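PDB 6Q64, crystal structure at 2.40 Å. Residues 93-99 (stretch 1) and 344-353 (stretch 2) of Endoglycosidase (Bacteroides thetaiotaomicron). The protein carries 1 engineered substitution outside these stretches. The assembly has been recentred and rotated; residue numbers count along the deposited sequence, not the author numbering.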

# COMPACT_ATOMS: atom_id res chain seq x y z
N MSE A 93 -5.85 12.34 9.96
CA MSE A 93 -6.88 13.19 9.35
C MSE A 93 -7.31 12.66 7.98
O MSE A 93 -8.09 13.30 7.28
CB MSE A 93 -6.38 14.64 9.19
CG MSE A 93 -6.17 15.42 10.49
SE MSE A 93 -7.63 15.22 11.79
CE MSE A 93 -7.21 14.06 13.30
N LEU A 94 -6.78 11.51 7.59
CA LEU A 94 -7.18 10.90 6.33
C LEU A 94 -8.63 10.50 6.44
O LEU A 94 -9.12 10.22 7.53
CB LEU A 94 -6.33 9.66 6.09
CG LEU A 94 -4.90 9.91 5.64
CD1 LEU A 94 -4.09 8.61 5.73
CD2 LEU A 94 -4.91 10.46 4.23
N PRO A 95 -9.34 10.34 5.32
CA PRO A 95 -10.68 9.74 5.35
C PRO A 95 -10.70 8.45 6.18
O PRO A 95 -9.76 7.68 6.13
CB PRO A 95 -10.94 9.44 3.88
CG PRO A 95 -10.11 10.48 3.13
CD PRO A 95 -8.86 10.65 3.97
N ASP A 96 -11.73 8.30 6.99
CA ASP A 96 -11.87 7.20 7.97
C ASP A 96 -11.95 5.85 7.24
O ASP A 96 -11.76 4.85 7.88
CB ASP A 96 -13.10 7.42 8.87
CG ASP A 96 -12.94 8.61 9.79
OD1 ASP A 96 -11.77 9.10 9.90
OD2 ASP A 96 -13.96 9.03 10.42
N SER A 97 -12.23 5.85 5.94
CA SER A 97 -12.41 4.65 5.09
C SER A 97 -11.05 4.15 4.55
O SER A 97 -11.02 3.10 3.92
CB SER A 97 -13.31 5.00 3.92
OG SER A 97 -12.82 6.16 3.23
N VAL A 98 -9.97 4.91 4.71
CA VAL A 98 -8.61 4.42 4.35
C VAL A 98 -8.17 3.35 5.34
O VAL A 98 -8.12 3.66 6.52
CB VAL A 98 -7.62 5.59 4.33
CG1 VAL A 98 -6.21 5.10 4.47
CG2 VAL A 98 -7.77 6.41 3.06
N ASP A 99 -7.80 2.16 4.87
CA ASP A 99 -7.42 0.99 5.71
C ASP A 99 -5.93 0.99 6.01
O ASP A 99 -5.58 0.70 7.18
CB ASP A 99 -7.76 -0.32 5.03
CG ASP A 99 -9.26 -0.46 4.98
OD1 ASP A 99 -9.84 -0.69 6.04
OD2 ASP A 99 -9.82 -0.24 3.91
N PRO A 344 -12.46 18.00 0.08
CA PRO A 344 -11.15 17.38 0.21
C PRO A 344 -11.28 15.85 0.24
O PRO A 344 -12.20 15.38 0.93
CB PRO A 344 -10.57 17.92 1.53
CG PRO A 344 -11.77 18.43 2.30
CD PRO A 344 -12.80 18.80 1.26
N TYR A 345 -10.36 15.17 -0.47
CA TYR A 345 -10.32 13.70 -0.73
C TYR A 345 -11.59 13.26 -1.49
O TYR A 345 -12.15 12.15 -1.28
CB TYR A 345 -10.06 12.90 0.55
CG TYR A 345 -8.60 12.82 0.93
CD1 TYR A 345 -7.73 11.98 0.26
CD2 TYR A 345 -8.08 13.62 1.93
CE1 TYR A 345 -6.38 11.92 0.59
CE2 TYR A 345 -6.74 13.57 2.28
CZ TYR A 345 -5.89 12.72 1.61
OH TYR A 345 -4.58 12.66 1.94
N LYS A 346 -12.01 14.12 -2.41
CA LYS A 346 -13.28 13.98 -3.17
C LYS A 346 -13.34 12.56 -3.72
O LYS A 346 -14.32 11.84 -3.46
CB LYS A 346 -13.33 15.01 -4.30
CG LYS A 346 -14.59 15.00 -5.14
CD LYS A 346 -14.48 15.91 -6.32
CE LYS A 346 -15.71 15.94 -7.20
NZ LYS A 346 -15.42 16.65 -8.48
N TRP A 347 -12.30 12.21 -4.49
CA TRP A 347 -12.33 11.05 -5.41
C TRP A 347 -12.17 9.77 -4.61
O TRP A 347 -13.03 8.89 -4.70
CB TRP A 347 -11.25 11.22 -6.47
CG TRP A 347 -11.57 12.35 -7.38
CD1 TRP A 347 -10.82 13.47 -7.60
CD2 TRP A 347 -12.74 12.49 -8.19
NE1 TRP A 347 -11.42 14.27 -8.53
CE2 TRP A 347 -12.61 13.71 -8.90
CE3 TRP A 347 -13.86 11.69 -8.43
CZ2 TRP A 347 -13.58 14.15 -9.80
CZ3 TRP A 347 -14.82 12.13 -9.31
CH2 TRP A 347 -14.69 13.36 -9.96
N LEU A 348 -11.15 9.71 -3.77
CA LEU A 348 -11.00 8.54 -2.88
C LEU A 348 -12.31 8.29 -2.09
O LEU A 348 -12.77 7.14 -2.07
CB LEU A 348 -9.79 8.74 -1.98
CG LEU A 348 -9.36 7.50 -1.20
CD1 LEU A 348 -9.03 6.34 -2.14
CD2 LEU A 348 -8.18 7.81 -0.29
N ARG A 349 -12.91 9.30 -1.47
CA ARG A 349 -14.10 9.11 -0.59
C ARG A 349 -15.30 8.57 -1.40
O ARG A 349 -16.07 7.68 -0.91
CB ARG A 349 -14.50 10.45 0.01
CG ARG A 349 -13.95 10.73 1.40
CD ARG A 349 -14.66 11.95 1.97
NE ARG A 349 -13.74 12.81 2.67
CZ ARG A 349 -13.34 12.63 3.93
NH1 ARG A 349 -13.81 11.61 4.64
NH2 ARG A 349 -12.49 13.48 4.48
N LYS A 350 -15.49 9.17 -2.56
CA LYS A 350 -16.56 8.81 -3.49
C LYS A 350 -16.33 7.36 -3.92
O LYS A 350 -17.26 6.54 -3.80
CB LYS A 350 -16.55 9.73 -4.71
CG LYS A 350 -17.87 9.81 -5.46
CD LYS A 350 -17.78 10.73 -6.62
CE LYS A 350 -18.92 11.71 -6.67
NZ LYS A 350 -20.11 11.07 -7.30
N ALA A 351 -15.12 7.06 -4.38
CA ALA A 351 -14.73 5.72 -4.89
C ALA A 351 -15.12 4.69 -3.83
O ALA A 351 -15.93 3.83 -4.15
CB ALA A 351 -13.27 5.68 -5.23
N LEU A 352 -14.67 4.85 -2.59
CA LEU A 352 -14.96 3.86 -1.50
C LEU A 352 -16.45 3.84 -1.16
O LEU A 352 -16.91 2.82 -0.68
CB LEU A 352 -14.11 4.18 -0.28
CG LEU A 352 -12.62 4.11 -0.61
CD1 LEU A 352 -11.76 4.51 0.55
CD2 LEU A 352 -12.27 2.70 -1.07
N TYR A 353 -17.18 4.91 -1.44
CA TYR A 353 -18.63 4.97 -1.20
C TYR A 353 -19.29 4.13 -2.29
O TYR A 353 -20.26 3.39 -2.03
CB TYR A 353 -19.12 6.42 -1.17
CG TYR A 353 -20.62 6.56 -1.26
CD1 TYR A 353 -21.44 6.16 -0.21
CD2 TYR A 353 -21.22 7.10 -2.39
CE1 TYR A 353 -22.83 6.24 -0.31
CE2 TYR A 353 -22.60 7.19 -2.50
CZ TYR A 353 -23.41 6.74 -1.46
OH TYR A 353 -24.76 6.87 -1.56

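No hydrogen bond crosses between the two stretches; the 364 Å² they bury, both sides summed, is held by shape and apolar contact. Stretch 1 supplies a compact bump, a type I beta turn from Pro 95 to Val 98, closed by Val 98 N donating to Pro 95 O at 3.1 Å. Stretch 2 supplies a helix, with Tyr 345 at its N-cap position, and Tyr 345, Leu 348 and Leu 352 all point their CA-to-CB bonds toward the turn. Leu 348 and Leu 352, four residues apart, lie on one side of the helix, and Tyr 345, just before it, adds its ring at the N-terminal end.

Pro 95 is the main projection, with 81 Å² covered. Its ring enters a notch between Tyr 345 and Arg 349. Pro 95 CD lies 3.8 Å from the centroid of the Tyr 345 ring (CG, CD1, CD2, CE1, CE2, CZ), 17° off the normal, a CH-pi contact over the face; Pro 95 CG meets Tyr 345 CB at 3.5 Å. On the Arg 349 side, Pro 95 CB sits over one face of the guanidinium, 3.7 Å from Arg 349 NH1. A compact, rigid proline ring, puckered C-gamma exo, suits a notch lined by two planar groups. The arginine is also tied back to its own stretch by a weak hydrogen bond, Arg 349 NE to Pro 344 O at 3.5 Å.

Leu 94 starts sideways, but its end comes nearer, bringing Leu 94 CD2 to 3.6 Å from Tyr 345 CZ and 3.2 Å from Tyr 345 OH, an oblique approach to the ring. Farther along the helix, buried Val 98 and Leu 348 fit branch to branch, Val 98 CG2 to Leu 348 CD2 at 3.7 Å. Ser 97, small and in the p rotamer, packs Ser 97 OG against Leu 352 CD1 at 3.3 Å, a van der Waals contact with a methyl.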